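Local coordinates for protein Doc8: Type I dockerin repeat domain from family 9 glycoside hydrolase WP_009982745[Ruminococcus flavefaciens] (Ruminococcus flavefaciens FD-1, PDB 5M2S) that binds two calcium ions and probably anchors a family 9 glycoside hydrolase in the cellulosome by docking onto a cohesin module, at residues W28-C33 / I39-I44; Q68-G73 / N80-A85. All blocks are in the same frame, centred on the assembly; numbering follows the deposited sequence.

Contact 1: W28-C33 / I39-I44. With CA (calcium ion), chain G.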
loop_
_atom_site.group_PDB
_atom_site.type_symbol
_atom_site.label_atom_id
_atom_site.label_comp_id
_atom_site.label_asym_id
_atom_site.label_seq_id
_atom_site.Cartn_x
_atom_site.Cartn_y
_atom_site.Cartn_z
ATOM N N TRP B 28 -9.492 2.725 18.214
ATOM C CA TRP B 28 -8.111 2.217 18.246
ATOM C C TRP B 28 -7.520 2.262 16.843
ATOM O O TRP B 28 -8.098 1.698 15.910
ATOM C CB TRP B 28 -8.040 0.787 18.783
ATOM C CG TRP B 28 -8.239 0.665 20.255
ATOM C CD1 TRP B 28 -9.290 0.079 20.906
ATOM C CD2 TRP B 28 -7.351 1.147 21.273
ATOM N NE1 TRP B 28 -9.110 0.164 22.281
ATOM C CE2 TRP B 28 -7.921 0.818 22.527
ATOM C CE3 TRP B 28 -6.127 1.814 21.240
ATOM C CZ2 TRP B 28 -7.297 1.135 23.736
ATOM C CZ3 TRP B 28 -5.503 2.152 22.447
ATOM C CH2 TRP B 28 -6.096 1.805 23.684
ATOM N N GLY B 29 -6.372 2.923 16.714
ATOM C CA GLY B 29 -5.670 3.067 15.425
ATOM C C GLY B 29 -5.950 4.381 14.735
ATOM O O GLY B 29 -5.248 4.742 13.802
ATOM N N ASP B 30 -6.949 5.131 15.213
ATOM C CA ASP B 30 -7.379 6.337 14.501
ATOM C C ASP B 30 -6.563 7.559 14.916
ATOM O O ASP B 30 -7.075 8.524 15.513
ATOM C CB ASP B 30 -8.883 6.586 14.679
ATOM C CG ASP B 30 -9.411 7.678 13.787
ATOM O OD1 ASP B 30 -8.724 8.054 12.780
ATOM O OD2 ASP B 30 -10.537 8.181 14.130
ATOM N N ALA B 31 -5.290 7.514 14.522
ATOM C CA ALA B 31 -4.296 8.527 14.857
ATOM C C ALA B 31 -4.598 9.881 14.251
ATOM O O ALA B 31 -4.185 10.912 14.814
ATOM C CB ALA B 31 -2.914 8.030 14.475
ATOM N N ASN B 32 -5.303 9.908 13.116
ATOM C CA ASN B 32 -5.691 11.196 12.513
ATOM C C ASN B 32 -7.139 11.656 12.829
ATOM O O ASN B 32 -7.605 12.669 12.295
ATOM C CB ASN B 32 -5.394 11.212 11.016
ATOM C CG ASN B 32 -6.272 10.287 10.219
ATOM O OD1 ASN B 32 -7.289 9.801 10.711
ATOM N ND2 ASN B 32 -5.856 9.999 8.990
ATOM N N CYS B 33 -7.812 10.915 13.700
ATOM C CA CYS B 33 -9.150 11.266 14.197
ATOM C C CYS B 33 -10.181 11.570 13.110
ATOM O O CYS B 33 -11.011 12.499 13.263
ATOM C CB CYS B 33 -9.056 12.438 15.159
ATOM S SG CYS B 33 -8.034 12.102 16.605
ATOM N N ILE B 39 -4.460 3.470 6.142
ATOM C CA ILE B 39 -3.016 3.630 6.084
ATOM C C ILE B 39 -2.609 5.064 6.369
ATOM O O ILE B 39 -1.455 5.301 6.736
ATOM C CB ILE B 39 -2.435 3.070 4.763
ATOM C CG1 ILE B 39 -0.917 2.940 4.804
ATOM C CG2 ILE B 39 -2.871 3.892 3.560
ATOM C CD1 ILE B 39 -0.404 1.796 5.640
ATOM N N SER B 40 -3.529 6.031 6.224
ATOM C CA SER B 40 -3.197 7.435 6.584
ATOM C C SER B 40 -2.874 7.588 8.077
ATOM O O SER B 40 -2.146 8.509 8.515
ATOM C CB SER B 40 -4.303 8.451 6.204
ATOM O OG SER B 40 -4.258 8.835 4.819
ATOM N N ASP B 41 -3.433 6.690 8.875
ATOM C CA ASP B 41 -3.109 6.679 10.302
ATOM C C ASP B 41 -1.663 6.277 10.530
ATOM O O ASP B 41 -1.019 6.848 11.393
ATOM C CB ASP B 41 -4.106 5.778 11.039
ATOM C CG ASP B 41 -5.518 6.337 11.005
ATOM O OD1 ASP B 41 -5.699 7.487 11.491
ATOM O OD2 ASP B 41 -6.446 5.663 10.509
ATOM N N ALA B 42 -1.124 5.339 9.744
ATOM C CA ALA B 42 0.289 5.031 9.834
ATOM C C ALA B 42 1.148 6.198 9.351
ATOM O O ALA B 42 2.172 6.530 9.966
ATOM C CB ALA B 42 0.618 3.737 9.061
ATOM N N VAL B 43 0.701 6.870 8.280
ATOM C CA VAL B 43 1.395 8.054 7.792
ATOM C C VAL B 43 1.521 9.128 8.886
ATOM O O VAL B 43 2.610 9.661 9.121
ATOM C CB VAL B 43 0.669 8.654 6.559
ATOM C CG1 VAL B 43 1.263 9.995 6.173
ATOM C CG2 VAL B 43 0.729 7.683 5.371
ATOM N N ILE B 44 0.419 9.492 9.529
ATOM C CA ILE B 44 0.511 10.590 10.486
ATOM C C ILE B 44 1.466 10.271 11.668
ATOM O O ILE B 44 2.189 11.156 12.153
ATOM C CB ILE B 44 -0.866 11.108 10.937
ATOM C CG1 ILE B 44 -0.719 12.525 11.498
ATOM C CG2 ILE B 44 -1.549 10.178 11.926
ATOM C CD1 ILE B 44 -2.071 13.132 11.785
HETATM CA CA CA G . -8.012 7.547 10.684
HETATM O O HOH W 1 -7.603 7.734 8.341
#
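D41, on helix 39-50, reaches into the loop 28-33, and each atom of its side chain has a partner. CB lies 3.2 Å from the carbonyl O of G29. CG, also 3.2 Å from G29 O, sits beside the backbone N of D41 itself, anti to the carbonyl carbon (chi1 -66°), which swings the carboxylate off the helix toward the calcium ion. OD1 is 2.5 Å from the metal and also accepts from the backbone N of N32 (2.9 Å, 165° at the hydrogen), a nearly straight bond along the C-O axis that fixes the rotation of the group. OD2 binds the same ion and takes a hydrogen bond from D38 N. Any carboxylate could chelate with both oxygens; the short aspartate does so here with the helix lying close to the loop.

This is the calcium loop of an EF-hand-like dockerin repeat. D30, N32, D34, the carbonyl of I36 and D41 supply ligands at positions 1, 3, 5, 7 and 12, and a water completes the set. D30 gives OD1 at 2.3 Å from the calcium, its carboxylate plane 82° from that of D41, while its OD2 bonds to G35 N. The amide of N32 is versatile: OD1 binds the metal, whereas ND2 donates to the metal-bound water (2.9 Å) and to the backbone of the chain of another protein. G29 tolerates a positive phi because it has no beta carbon to press on the carbonyl of W28. Beside this, the methyl CB of A31 packs against CG2 of I44, 3.6 Å away.

Contact 2: Q68-G73 / N80-A85. With CA (calcium ion), chain F.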
loop_
_atom_site.group_PDB
_atom_site.type_symbol
_atom_site.label_atom_id
_atom_site.label_comp_id
_atom_site.label_asym_id
_atom_site.label_seq_id
_atom_site.Cartn_x
_atom_site.Cartn_y
_atom_site.Cartn_z
ATOM N N GLN B 68 -5.559 13.582 21.071
ATOM C CA GLN B 68 -6.496 12.473 20.966
ATOM C C GLN B 68 -5.946 11.450 19.980
ATOM O O GLN B 68 -6.035 10.226 20.213
ATOM C CB GLN B 68 -7.883 12.942 20.520
ATOM C CG GLN B 68 -8.898 11.809 20.464
ATOM C CD GLN B 68 -9.154 11.214 21.841
ATOM O OE1 GLN B 68 -9.614 11.911 22.743
ATOM N NE2 GLN B 68 -8.840 9.941 22.024
ATOM N N GLY B 69 -5.339 11.947 18.904
ATOM C CA GLY B 69 -4.720 11.073 17.923
ATOM C C GLY B 69 -3.580 10.232 18.512
ATOM O O GLY B 69 -3.412 9.047 18.158
ATOM N N GLU B 70 -2.781 10.823 19.397
ATOM C CA GLU B 70 -1.710 10.078 20.054
ATOM C C GLU B 70 -2.241 9.018 20.988
ATOM O O GLU B 70 -1.589 7.983 21.179
ATOM C CB GLU B 70 -0.753 11.002 20.804
ATOM C CG GLU B 70 0.022 11.896 19.866
ATOM C CD GLU B 70 1.207 12.560 20.516
ATOM O OE1 GLU B 70 1.130 12.839 21.736
ATOM O OE2 GLU B 70 2.217 12.754 19.796
ATOM N N LEU B 71 -3.374 9.276 21.625
ATOM C CA LEU B 71 -4.020 8.237 22.458
ATOM C C LEU B 71 -4.548 7.118 21.569
ATOM O O LEU B 71 -4.288 5.951 21.839
ATOM C CB LEU B 71 -5.164 8.789 23.303
ATOM C CG LEU B 71 -4.711 9.779 24.380
ATOM C CD1 LEU B 71 -5.908 10.398 25.090
ATOM C CD2 LEU B 71 -3.821 9.103 25.399
ATOM N N ASN B 72 -5.279 7.480 20.518
ATOM C CA ASN B 72 -5.829 6.474 19.606
ATOM C C ASN B 72 -4.769 5.628 18.917
ATOM O O ASN B 72 -4.963 4.440 18.650
ATOM C CB ASN B 72 -6.651 7.135 18.498
ATOM C CG ASN B 72 -7.925 7.780 19.006
ATOM O OD1 ASN B 72 -8.369 7.560 20.143
ATOM N ND2 ASN B 72 -8.540 8.574 18.141
ATOM N N GLY B 73 -3.657 6.263 18.605
ATOM C CA GLY B 73 -2.608 5.633 17.857
ATOM C C GLY B 73 -1.692 4.718 18.627
ATOM O O GLY B 73 -0.893 4.005 18.016
ATOM N N ASN B 80 3.146 3.053 26.224
ATOM C CA ASN B 80 4.454 3.612 25.922
ATOM C C ASN B 80 4.414 4.799 24.938
ATOM O O ASN B 80 5.474 5.327 24.548
ATOM C CB ASN B 80 5.440 2.547 25.418
ATOM C CG ASN B 80 5.222 2.206 23.964
ATOM O OD1 ASN B 80 4.136 2.386 23.476
ATOM N ND2 ASN B 80 6.248 1.710 23.282
ATOM N N GLY B 81 3.217 5.225 24.548
ATOM C CA GLY B 81 3.112 6.360 23.621
ATOM C C GLY B 81 3.408 5.970 22.204
ATOM O O GLY B 81 3.325 4.784 21.851
ATOM N N ILE B 82 3.718 6.968 21.379
ATOM C CA ILE B 82 3.809 6.759 19.949
ATOM C C ILE B 82 5.232 6.467 19.528
ATOM O O ILE B 82 6.171 7.265 19.782
ATOM C CB ILE B 82 3.233 7.953 19.177
ATOM C CG1 ILE B 82 1.735 8.112 19.472
ATOM C CG2 ILE B 82 3.499 7.786 17.683
ATOM C CD1 ILE B 82 0.849 6.968 18.990
ATOM N N THR B 83 5.410 5.297 18.917
ATOM C CA THR B 83 6.683 4.932 18.319
ATOM C C THR B 83 6.440 4.346 16.929
ATOM O O THR B 83 5.298 4.130 16.537
ATOM C CB THR B 83 7.453 3.884 19.148
ATOM O OG1 THR B 83 6.875 2.577 18.992
ATOM C CG2 THR B 83 7.485 4.251 20.606
ATOM N N ASN B 84 7.530 4.046 16.216
ATOM C CA ASN B 84 7.423 3.444 14.877
ATOM C C ASN B 84 6.553 2.182 14.894
ATOM O O ASN B 84 5.797 1.911 13.951
ATOM C CB ASN B 84 8.805 3.092 14.307
ATOM C CG ASN B 84 9.587 4.300 13.818
ATOM O OD1 ASN B 84 9.029 5.377 13.550
ATOM N ND2 ASN B 84 10.911 4.128 13.681
ATOM N N ALA B 85 6.660 1.398 15.969
ATOM C CA ALA B 85 5.931 0.149 16.071
ATOM C C ALA B 85 4.428 0.318 16.076
ATOM O O ALA B 85 3.697 -0.611 15.717
ATOM C CB ALA B 85 6.373 -0.611 17.311
HETATM CA CA CA F . 2.940 2.540 21.414
HETATM O O HOH W 2 4.897 1.392 20.571
#
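The backbone of I82 runs past the last turn of helix 67-72, with E70 CA and I82 CA 6.4 Å apart as the nearest pair. I82 points its side chain at the helix and carries the contact. Its CG1 lies beside its own backbone N, anti to the carbonyl carbon (chi1 -63°), and from there CD1 enters the angle between two backbone groups, 3.4 Å from E70 O and 3.4 Å from G73 C. CG1 also rests 4.0 Å from CB of E70, so the aliphatic root of the glutamate adds to the apolar surface while its carboxylate leaves to form a salt bridge with R57. Glycine suits position 73 because a beta carbon there would be crowded by I82 CD1 and G69 O. I82 also touches I45 of helix 39-50.

The residues flanking I82 have polar work. G81, whose phi is positive, gives its carbonyl O to the second calcium ion at 2.3 Å, and N80 is a further ligand, with D74, N76 and D86 completing the protein's share. T83 is the N-cap of helix 84-94: OG1 accepts a weak bond from A85 N (3.3 Å) and is hydrogen-bonded to a calcium-bound water. Between the two segments the join is van der Waals contact, an apolar side chain against E70 CB and the backbone of E70 and G73, without a directed polar bond; the fit therefore probably depends on shape, while the calcium ligands N80 and G81 hold the form of the loop itself.

In the fold
Contact 1 is buried and polar, organised around a calcium ion held by ligands from both of its segments; contact 2 is only partly buried and joins its segments through one isoleucine, its calcium being bound from 80-85 and not from 68-73. Contact 1 lies at the first calcium loop, whereas contact 2 sets the end part of the second against helix 67-72; helix 39-50, part of contact 1, also meets I82 through I45. The centres of contacts 1 and 2 lie about 9 Å apart. N72 of 68-73 joins them: its O probably accepts from G29 N, and its ND2 probably donates to D30 O. Another protein chain touches contact 1, but none in the assembly touches contact 2.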